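Local structure of leucine-rich repeat protein (Bacteroides thetaiotaomicron, 4ECN) at residues 286-291 with 296-301; 654-657 with 661-664. The protein is of unknown function but, as an extracellular leucine-rich repeat protein, probably binds other proteins through its repeat surface. All coordinates share one frame; numbering follows the deposited sequence.

Contact 1 (286-291 with 296-301); sequences WRYYSG and TIHSLN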
ATOM      1  N   TRP A 286     -13.682  10.205   6.894  1.00 51.06           N
ATOM      2  CA  TRP A 286     -12.445   9.799   6.243  1.00 49.29           C
ATOM      3  C   TRP A 286     -11.308  10.715   6.660  1.00 53.96           C
ATOM      4  O   TRP A 286     -11.539  11.914   6.875  1.00 53.80           O
ATOM      5  CB  TRP A 286     -12.561   9.823   4.714  1.00 47.20           C
ATOM      6  CG  TRP A 286     -13.439   8.807   4.055  1.00 47.61           C
ATOM      7  CD1 TRP A 286     -14.234   7.874   4.653  1.00 50.77           C
ATOM      8  CD2 TRP A 286     -13.589   8.620   2.640  1.00 47.03           C
ATOM      9  NE1 TRP A 286     -14.880   7.121   3.696  1.00 50.16           N
ATOM     10  CE2 TRP A 286     -14.519   7.571   2.453  1.00 50.77           C
ATOM     11  CE3 TRP A 286     -13.062   9.276   1.507  1.00 47.78           C
ATOM     12  CZ2 TRP A 286     -14.935   7.157   1.180  1.00 49.78           C
ATOM     13  CZ3 TRP A 286     -13.465   8.856   0.247  1.00 49.22           C
ATOM     14  CH2 TRP A 286     -14.395   7.812   0.092  1.00 50.03           C
ATOM     15  N   ARG A 287     -10.087  10.152   6.754  1.00 49.87           N
ATOM     16  CA  ARG A 287      -8.817  10.827   7.048  1.00 48.63           C
ATOM     17  C   ARG A 287      -7.714  10.059   6.351  1.00 52.28           C
ATOM     18  O   ARG A 287      -7.300   8.991   6.816  1.00 52.87           O
ATOM     19  CB  ARG A 287      -8.529  10.998   8.549  1.00 46.42           C
ATOM     20  CG  ARG A 287      -9.146  12.246   9.168  1.00 62.39           C
ATOM     21  CD  ARG A 287      -8.755  12.433  10.631  1.00 78.01           C
ATOM     22  NE  ARG A 287      -7.385  12.932  10.771  1.00 89.12           N
ATOM     23  CZ  ARG A 287      -7.068  14.208  10.979  1.00103.31           C
ATOM     24  NH1 ARG A 287      -8.021  15.123  11.119  1.00 88.72           N
ATOM     25  NH2 ARG A 287      -5.794  14.573  11.072  1.00 87.39           N
ATOM     26  N   TYR A 288      -7.281  10.571   5.201  1.00 47.29           N
ATOM     27  CA  TYR A 288      -6.242   9.941   4.407  1.00 46.28           C
ATOM     28  C   TYR A 288      -4.928   9.917   5.177  1.00 55.48           C
ATOM     29  O   TYR A 288      -4.530  10.943   5.732  1.00 56.48           O
ATOM     30  CB  TYR A 288      -6.067  10.664   3.066  1.00 44.77           C
ATOM     31  CG  TYR A 288      -4.950  10.117   2.215  1.00 44.30           C
ATOM     32  CD1 TYR A 288      -5.129   8.974   1.441  1.00 45.63           C
ATOM     33  CD2 TYR A 288      -3.723  10.769   2.140  1.00 44.95           C
ATOM     34  CE1 TYR A 288      -4.099   8.469   0.643  1.00 44.23           C
ATOM     35  CE2 TYR A 288      -2.684  10.274   1.348  1.00 44.90           C
ATOM     36  CZ  TYR A 288      -2.875   9.117   0.611  1.00 48.35           C
ATOM     37  OH  TYR A 288      -1.848   8.641  -0.164  1.00 48.18           O
ATOM     38  N   TYR A 289      -4.271   8.730   5.214  1.00 53.03           N
ATOM     39  CA  TYR A 289      -2.966   8.496   5.816  1.00 52.10           C
ATOM     40  C   TYR A 289      -1.980   8.175   4.715  1.00 52.14           C
ATOM     41  O   TYR A 289      -2.151   7.190   4.005  1.00 50.82           O
ATOM     42  CB  TYR A 289      -3.016   7.381   6.875  1.00 55.10           C
ATOM     43  CG  TYR A 289      -1.680   7.139   7.548  1.00 59.15           C
ATOM     44  CD1 TYR A 289      -0.962   8.191   8.118  1.00 61.79           C
ATOM     45  CD2 TYR A 289      -1.137   5.862   7.622  1.00 60.30           C
ATOM     46  CE1 TYR A 289       0.278   7.981   8.717  1.00 63.82           C
ATOM     47  CE2 TYR A 289       0.096   5.637   8.238  1.00 61.94           C
ATOM     48  CZ  TYR A 289       0.794   6.700   8.798  1.00 72.85           C
ATOM     49  OH  TYR A 289       2.013   6.503   9.406  1.00 76.28           O
ATOM     50  N   SER A 290      -0.964   9.020   4.551  1.00 48.69           N
ATOM     51  CA  SER A 290       0.034   8.852   3.500  1.00 48.57           C
ATOM     52  C   SER A 290       1.146   7.895   3.903  1.00 54.00           C
ATOM     53  O   SER A 290       1.921   7.517   3.037  1.00 54.40           O
ATOM     54  CB  SER A 290       0.637  10.196   3.121  1.00 53.40           C
ATOM     55  OG  SER A 290       1.268  10.829   4.222  1.00 67.76           O
ATOM     56  N   GLY A 291       1.237   7.551   5.194  1.00 51.66           N
ATOM     57  CA  GLY A 291       2.218   6.622   5.743  1.00 52.20           C
ATOM     58  C   GLY A 291       3.652   7.104   5.832  1.00 60.43           C
ATOM     59  O   GLY A 291       4.573   6.332   6.152  1.00 60.68           O
ATOM     60  N   THR A 296       4.945  17.111   2.139  1.00 49.02           N
ATOM     61  CA  THR A 296       3.581  17.269   1.648  1.00 47.67           C
ATOM     62  C   THR A 296       2.610  17.019   2.778  1.00 51.65           C
ATOM     63  O   THR A 296       2.782  16.076   3.541  1.00 53.34           O
ATOM     64  CB  THR A 296       3.318  16.327   0.460  1.00 48.08           C
ATOM     65  OG1 THR A 296       4.195  16.652  -0.620  1.00 50.45           O
ATOM     66  CG2 THR A 296       1.909  16.417  -0.050  1.00 43.29           C
ATOM     67  N   ILE A 297       1.610  17.874   2.899  1.00 46.53           N
ATOM     68  CA  ILE A 297       0.507  17.686   3.834  1.00 46.01           C
ATOM     69  C   ILE A 297      -0.673  17.346   2.953  1.00 52.17           C
ATOM     70  O   ILE A 297      -1.265  18.258   2.382  1.00 52.65           O
ATOM     71  CB  ILE A 297       0.274  18.905   4.754  1.00 48.31           C
ATOM     72  CG1 ILE A 297       1.532  19.270   5.530  1.00 48.53           C
ATOM     73  CG2 ILE A 297      -0.962  18.719   5.661  1.00 46.21           C
ATOM     74  CD1 ILE A 297       1.485  20.723   5.983  1.00 63.05           C
ATOM     75  N   HIS A 298      -0.950  16.046   2.745  1.00 48.80           N
ATOM     76  CA  HIS A 298      -2.018  15.614   1.841  1.00 48.32           C
ATOM     77  C   HIS A 298      -3.396  15.983   2.344  1.00 50.29           C
ATOM     78  O   HIS A 298      -3.599  16.153   3.548  1.00 49.84           O
ATOM     79  CB  HIS A 298      -1.972  14.091   1.620  1.00 49.07           C
ATOM     80  CG  HIS A 298      -0.759  13.641   0.874  1.00 52.29           C
ATOM     81  ND1 HIS A 298       0.358  13.156   1.539  1.00 53.85           N
ATOM     82  CD2 HIS A 298      -0.504  13.667  -0.457  1.00 53.52           C
ATOM     83  CE1 HIS A 298       1.241  12.870   0.595  1.00 52.86           C
ATOM     84  NE2 HIS A 298       0.768  13.164  -0.622  1.00 53.31           N
ATOM     85  N   SER A 299      -4.352  16.093   1.402  1.00 45.69           N
ATOM     86  CA  SER A 299      -5.758  16.310   1.732  1.00 43.95           C
ATOM     87  C   SER A 299      -6.256  15.104   2.495  1.00 48.50           C
ATOM     88  O   SER A 299      -5.864  13.976   2.175  1.00 49.15           O
ATOM     89  CB  SER A 299      -6.574  16.541   0.474  1.00 42.54           C
ATOM     90  OG  SER A 299      -6.090  17.680  -0.206  1.00 48.03           O
ATOM     91  N   LEU A 300      -7.041  15.340   3.533  1.00 44.14           N
ATOM     92  CA  LEU A 300      -7.596  14.319   4.404  1.00 43.84           C
ATOM     93  C   LEU A 300      -8.806  13.602   3.834  1.00 49.57           C
ATOM     94  O   LEU A 300      -9.109  12.479   4.271  1.00 50.79           O
ATOM     95  CB  LEU A 300      -8.057  14.975   5.716  1.00 44.08           C
ATOM     96  CG  LEU A 300      -7.010  15.582   6.619  1.00 48.30           C
ATOM     97  CD1 LEU A 300      -7.677  16.250   7.800  1.00 48.71           C
ATOM     98  CD2 LEU A 300      -6.024  14.534   7.097  1.00 48.51           C
ATOM     99  N   ASN A 301      -9.570  14.274   2.949  1.00 44.80           N
ATOM    100  CA  ASN A 301     -10.841  13.713   2.495  1.00 44.57           C
ATOM    101  C   ASN A 301     -11.293  14.312   1.190  1.00 49.53           C
ATOM    102  O   ASN A 301     -10.692  15.277   0.704  1.00 49.98           O
ATOM    103  CB  ASN A 301     -11.892  14.042   3.590  1.00 41.57           C
ATOM    104  CG  ASN A 301     -13.171  13.276   3.622  1.00 53.28           C
ATOM    105  OD1 ASN A 301     -13.551  12.570   2.692  1.00 49.82           O
ATOM    106  ND2 ASN A 301     -13.876  13.427   4.721  1.00 46.09           N
TER
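Y288 and L300 are tied by the one direct hydrogen bond between 286-291 and 296-301: Y288 N reaches L300 O at 2.8 Å with an N-H...O angle of 153°. The same carbonyl oxygen lies 3.2 Å from R287 CA, a CA-H...O contact, and therefore faces two consecutive residues. On the Y288 side, the ring points an edge at the face of H298 in an offset edge-to-face pair, centroids 5.6 Å apart and planes at 71°. Beyond it, S290 CB approaches H298 ND1 at 3.4 Å, while R287, bent at its third torsion (76°), runs alongside L300 and lays one guanidinium face over CD1, with NH1 3.5 Å away. A branched aliphatic side chain suits this exposed place, since its methyl can lie against the flat guanidinium by dispersion alone.

At the other end the side chain of N301 crosses that of W286 at about a right angle, its amide plane only moderately inclined to the indole, with N301 OD1 3.5 Å from W286 CE3. Further out, OD1 accepts from W278 NE1 and ND2 donates to G283 O, so an alanine here would probably leave W278 NE1 and G283 O without these mates and open a gap beside the indole. W286 itself donates to L281 O and meets F333, and Y288 OH takes R364 N. R287 and Y289 add backbone bonds to F333 and G332, placing 286-291 between 296-301 and the loop that follows strand 325-329. A single backbone bond plus aromatic and dispersion contacts thus joins the two lengths of loop, with W286 and Y288 buried and their polar ends tied to other parts of the chain.

Contact 2 (654-657 with 661-664); sequences NKIG and RNIS
Two first torsions bring I656 and N662 together. In I656 (chi1 -44°) CG1 lies beside the backbone N, which leaves CG2 opposite that N and directed at the other segment; in N662 (chi1 -51°) CG is likewise held beside its own N. The side chains cross at about a right angle. I656 CG2 thereby rests 3.9 Å from N662 CB and 3.8 Å from N662 O, a purely van der Waals meeting in which the branched methyl, rather than the longer arm of the isoleucine, does the touching. A beta-branched residue suits the spot because its second branch can serve this contact while the first turns elsewhere.

The next residue, G657, brings its CA atom to 4.2 Å from R661 O. Its backbone has a positive phi of 90°, where a CB would be jammed against the preceding carbonyl oxygen, which by itself calls for glycine. No direct hydrogen bond joins the segments; instead a water donates to R661 O at 2.6 Å and accepts a weak bond from G657 N at 3.0 Å.

What fixes the two segments lies in the neighbouring turns. N654 occupies what is probably the consensus asparagine position of a leucine-rich repeat: its side chain bonds F651 O, F626 O and L631 N, consistent with an asparagine ladder, and the backbone of I656 pairs with E684 in the following turn. N662 pairs through its backbone with I634 of the preceding one. The chemistry thus implies a buried turn joined by van der Waals contact of one methyl and a water bridge, one arm of it weak, its exact path dictated mainly by glycine and by bonds to adjacent repeats.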
ATOM      1  N   ASN A 654      18.704 -24.427   6.040  1.00 38.34           N
ATOM      2  CA  ASN A 654      18.163 -25.731   5.641  1.00 38.59           C
ATOM      3  C   ASN A 654      18.958 -26.834   6.375  1.00 46.06           C
ATOM      4  O   ASN A 654      19.596 -26.531   7.389  1.00 47.42           O
ATOM      5  CB  ASN A 654      18.196 -25.895   4.124  1.00 32.74           C
ATOM      6  CG  ASN A 654      17.049 -25.217   3.443  1.00 45.98           C
ATOM      7  OD1 ASN A 654      15.922 -25.686   3.509  1.00 43.68           O
ATOM      8  ND2 ASN A 654      17.308 -24.150   2.710  1.00 35.13           N
ATOM      9  N   LYS A 655      18.948 -28.085   5.865  1.00 42.58           N
ATOM     10  CA  LYS A 655      19.644 -29.224   6.470  1.00 41.87           C
ATOM     11  C   LYS A 655      20.487 -29.937   5.419  1.00 46.94           C
ATOM     12  O   LYS A 655      20.527 -31.169   5.408  1.00 48.49           O
ATOM     13  CB  LYS A 655      18.618 -30.201   7.100  1.00 44.29           C
ATOM     14  CG  LYS A 655      17.752 -29.598   8.203  1.00 49.94           C
ATOM     15  CD  LYS A 655      16.801 -30.610   8.811  1.00 55.79           C
ATOM     16  CE  LYS A 655      17.070 -30.877  10.276  1.00 70.77           C
ATOM     17  NZ  LYS A 655      18.315 -31.670  10.500  1.00 81.79           N
ATOM     18  N   ILE A 656      21.104 -29.175   4.487  1.00 42.29           N
ATOM     19  CA  ILE A 656      21.915 -29.740   3.399  1.00 41.74           C
ATOM     20  C   ILE A 656      23.148 -30.428   4.014  1.00 48.84           C
ATOM     21  O   ILE A 656      23.843 -29.817   4.823  1.00 48.22           O
ATOM     22  CB  ILE A 656      22.320 -28.672   2.324  1.00 43.47           C
ATOM     23  CG1 ILE A 656      21.173 -27.719   1.898  1.00 42.85           C
ATOM     24  CG2 ILE A 656      23.058 -29.291   1.112  1.00 44.62           C
ATOM     25  CD1 ILE A 656      20.108 -28.262   1.132  1.00 52.58           C
ATOM     26  N   GLY A 657      23.399 -31.678   3.621  1.00 48.21           N
ATOM     27  CA  GLY A 657      24.544 -32.455   4.101  1.00 49.18           C
ATOM     28  C   GLY A 657      24.289 -33.277   5.352  1.00 54.99           C
ATOM     29  O   GLY A 657      25.197 -33.949   5.857  1.00 55.40           O
ATOM     30  N   ARG A 661      25.632 -36.370   1.857  1.00 53.75           N
ATOM     31  CA  ARG A 661      26.114 -35.768   0.614  1.00 52.30           C
ATOM     32  C   ARG A 661      25.164 -34.643   0.249  1.00 51.40           C
ATOM     33  O   ARG A 661      23.995 -34.695   0.608  1.00 51.23           O
ATOM     34  CB  ARG A 661      26.320 -36.796  -0.514  1.00 54.52           C
ATOM     35  CG  ARG A 661      25.203 -37.781  -0.794  1.00 68.17           C
ATOM     36  CD  ARG A 661      25.731 -38.933  -1.646  1.00 82.79           C
ATOM     37  NE  ARG A 661      26.391 -38.498  -2.888  1.00 87.56           N
ATOM     38  CZ  ARG A 661      25.767 -38.324  -4.053  1.00 90.88           C
ATOM     39  NH1 ARG A 661      24.456 -38.529  -4.150  1.00 73.47           N
ATOM     40  NH2 ARG A 661      26.447 -37.929  -5.126  1.00 60.09           N
ATOM     41  N   ASN A 662      25.690 -33.577  -0.357  1.00 45.14           N
ATOM     42  CA  ASN A 662      24.926 -32.341  -0.601  1.00 43.34           C
ATOM     43  C   ASN A 662      23.896 -32.468  -1.756  1.00 45.34           C
ATOM     44  O   ASN A 662      23.000 -31.634  -1.825  1.00 44.44           O
ATOM     45  CB  ASN A 662      25.881 -31.172  -0.894  1.00 40.43           C
ATOM     46  CG  ASN A 662      27.004 -30.964   0.118  1.00 53.12           C
ATOM     47  OD1 ASN A 662      28.142 -30.690  -0.273  1.00 54.55           O
ATOM     48  ND2 ASN A 662      26.746 -31.129   1.427  1.00 34.12           N
ATOM     49  N   ILE A 663      23.990 -33.499  -2.616  1.00 42.44           N
ATOM     50  CA  ILE A 663      23.040 -33.736  -3.726  1.00 42.81           C
ATOM     51  C   ILE A 663      22.475 -35.183  -3.659  1.00 49.61           C
ATOM     52  O   ILE A 663      23.180 -36.095  -3.215  1.00 49.83           O
ATOM     53  CB  ILE A 663      23.677 -33.453  -5.118  1.00 44.81           C
ATOM     54  CG1 ILE A 663      24.989 -34.273  -5.340  1.00 44.71           C
ATOM     55  CG2 ILE A 663      23.886 -31.944  -5.296  1.00 42.84           C
ATOM     56  CD1 ILE A 663      25.554 -34.328  -6.782  1.00 49.22           C
ATOM     57  N   SER A 664      21.213 -35.390  -4.096  1.00 47.83           N
ATOM     58  CA  SER A 664      20.588 -36.733  -4.071  1.00 49.17           C
ATOM     59  C   SER A 664      20.914 -37.571  -5.340  1.00 57.29           C
ATOM     60  O   SER A 664      20.831 -38.799  -5.289  1.00 58.31           O
ATOM     61  CB  SER A 664      19.075 -36.638  -3.903  1.00 51.05           C
ATOM     62  OG  SER A 664      18.519 -35.615  -4.711  1.00 62.65           O
TER
HETATM   63  O   HOH W   1      22.366 -34.345   2.667  1.00 42.70           O

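Contact 1 closes before contact 2 opens along the chain, and the two do not touch: their centres are 52 Å apart and their nearest atoms about 33 Å. Contact 1 lies in the loop between helix 266-280 and strand 317-319, where the bound sodium ion sits about 9 Å from the side chain of S299 and is met by Q314 and V317. Contact 2 belongs to the loop between strands 646-650 and 675-679 of the second, all-parallel sheet. The first is an aromatic-rich, partly exposed pairing of extended loops; the second is a small buried packing within one turn of the repeat array.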